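Local atomic coordinates of adhesin LabA (Helicobacter pylori, PDB entry 6GMM), a protein that probably acts as an outer-surface lectin, binding LacdiNAc-bearing glycans of the gastric mucosa during bacterial adhesion. Residues C113-T116 with G117-P120. Residues are numbered along the deposited sequence; the frame is centred on the assembly and turned at random.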
ATOM      1  N   CYS A 113     -13.590  23.584  25.172  1.00 23.55           N
ATOM      2  CA  CYS A 113     -12.547  24.451  24.612  1.00 24.18           C
ATOM      3  C   CYS A 113     -12.963  25.839  25.004  1.00 29.76           C
ATOM      4  O   CYS A 113     -13.631  26.512  24.218  1.00 30.29           O
ATOM      5  CB  CYS A 113     -12.449  24.324  23.088  1.00 24.00           C
ATOM      6  SG  CYS A 113     -11.992  22.680  22.476  1.00 26.74           S
ATOM      7  N   GLY A 114     -12.643  26.234  26.236  1.00 28.29           N
ATOM      8  CA  GLY A 114     -13.017  27.549  26.754  1.00 28.54           C
ATOM      9  C   GLY A 114     -11.882  28.388  27.307  1.00 32.80           C
ATOM     10  O   GLY A 114     -12.143  29.329  28.069  1.00 33.94           O
ATOM     11  N   THR A 115     -10.620  28.066  26.943  1.00 27.00           N
ATOM     12  CA  THR A 115      -9.451  28.815  27.420  1.00 27.39           C
ATOM     13  C   THR A 115      -9.301  30.173  26.707  1.00 30.62           C
ATOM     14  O   THR A 115      -9.215  30.233  25.481  1.00 30.10           O
ATOM     15  CB  THR A 115      -8.204  27.951  27.342  1.00 34.30           C
ATOM     16  OG1 THR A 115      -8.417  26.847  28.215  1.00 41.80           O
ATOM     17  CG2 THR A 115      -6.912  28.713  27.723  1.00 29.71           C
ATOM     18  N   THR A 116      -9.209  31.241  27.506  1.00 28.28           N
ATOM     19  CA  THR A 116      -9.098  32.627  27.069  1.00 27.77           C
ATOM     20  C   THR A 116      -7.754  33.284  27.467  1.00 30.34           C
ATOM     21  O   THR A 116      -7.385  34.327  26.909  1.00 29.45           O
ATOM     22  CB  THR A 116     -10.287  33.399  27.649  1.00 34.61           C
ATOM     23  OG1 THR A 116     -10.372  33.091  29.038  1.00 36.25           O
ATOM     24  CG2 THR A 116     -11.616  33.042  26.972  1.00 28.55           C
ATOM     25  N   GLY A 117      -7.046  32.676  28.419  1.00 28.43           N
ATOM     26  CA  GLY A 117      -5.791  33.208  28.946  1.00 29.65           C
ATOM     27  C   GLY A 117      -4.597  33.210  28.011  1.00 34.42           C
ATOM     28  O   GLY A 117      -3.589  33.856  28.307  1.00 36.80           O
ATOM     29  N   TYR A 118      -4.703  32.511  26.868  1.00 29.54           N
ATOM     30  CA  TYR A 118      -3.649  32.358  25.852  1.00 29.42           C
ATOM     31  C   TYR A 118      -4.221  32.466  24.433  1.00 30.78           C
ATOM     32  O   TYR A 118      -5.376  32.119  24.235  1.00 28.98           O
ATOM     33  CB  TYR A 118      -2.984  30.983  26.012  1.00 28.97           C
ATOM     34  CG  TYR A 118      -2.368  30.745  27.374  1.00 30.76           C
ATOM     35  CD1 TYR A 118      -1.129  31.288  27.705  1.00 33.47           C
ATOM     36  CD2 TYR A 118      -3.045  30.014  28.348  1.00 30.77           C
ATOM     37  CE1 TYR A 118      -0.553  31.067  28.957  1.00 33.83           C
ATOM     38  CE2 TYR A 118      -2.483  29.794  29.608  1.00 31.91           C
ATOM     39  CZ  TYR A 118      -1.225  30.299  29.895  1.00 41.15           C
ATOM     40  OH  TYR A 118      -0.642  30.047  31.112  1.00 44.53           O
ATOM     41  N   GLU A 119      -3.416  32.908  23.441  1.00 29.83           N
ATOM     42  CA  GLU A 119      -3.883  33.016  22.048  1.00 29.38           C
ATOM     43  C   GLU A 119      -3.594  31.759  21.221  1.00 33.29           C
ATOM     44  O   GLU A 119      -2.437  31.330  21.130  1.00 31.88           O
ATOM     45  CB  GLU A 119      -3.357  34.290  21.366  1.00 31.48           C
ATOM     46  CG  GLU A 119      -3.934  35.570  21.968  1.00 32.75           C
ATOM     47  CD  GLU A 119      -5.442  35.563  22.171  1.00 55.32           C
ATOM     48  OE1 GLU A 119      -6.192  35.617  21.169  1.00 42.35           O
ATOM     49  OE2 GLU A 119      -5.872  35.448  23.340  1.00 59.93           O
ATOM     50  N   PRO A 120      -4.634  31.123  20.617  1.00 30.46           N
ATOM     51  CA  PRO A 120      -4.381  29.881  19.857  1.00 29.35           C
ATOM     52  C   PRO A 120      -3.418  30.002  18.687  1.00 33.40           C
ATOM     53  O   PRO A 120      -3.372  31.020  18.003  1.00 34.73           O
ATOM     54  CB  PRO A 120      -5.771  29.439  19.401  1.00 30.16           C
ATOM     55  CG  PRO A 120      -6.630  30.628  19.499  1.00 34.31           C
ATOM     56  CD  PRO A 120      -6.065  31.491  20.597  1.00 30.95           C
TER
HETATM   57  O   HOH W   1      -8.222  30.899  30.326  1.00 14.31           O
HETATM   58  O   HOH W   2      -5.052  35.567  26.193  1.00 38.94           O
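With CG2 of T115 opposite the backbone N about CA-CB and OG1 beside that N (chi1 -63°), the methyl reaches the ring of Y118. It meets the ring at its edge, close to the ring plane, with T115 CG2 4.1 Å from Y118 CD2; this methyl does not lie over a face of the ring. The same CG2 lies 4.0 Å from G117 N, on the concave side of the bend. OG1 of T115 points elsewhere and makes a weak hydrogen bond to the carbonyl of C83. The chain from T115 to Y118 makes an open turn, the end CA atoms 7.0 Å apart and no direct hydrogen bond closing it. It lies in the loop between strand 111-113 and helix 128-145, far from the centre of this largely helical adhesin, within the SabA-type adhesion domain; the C83-C113 disulfide ties the end of this strand to the preceding loop that follows helix 57-76. Two waters link polar atoms of the turn. One molecule donates to T116 O at 2.7 Å and to E119 OE2 at 3.0 Å, spanning a 4.0 Å gap between the two oxygens. The bend of E119 at chi2 (-47°) swings its carboxylate back to this water, and OE2 also accepts from the backbone N of K87, so two donors hold it. A second water accepts from G117 N at 2.9 Å and pairs weakly with T116 OG1 at 3.3 Å.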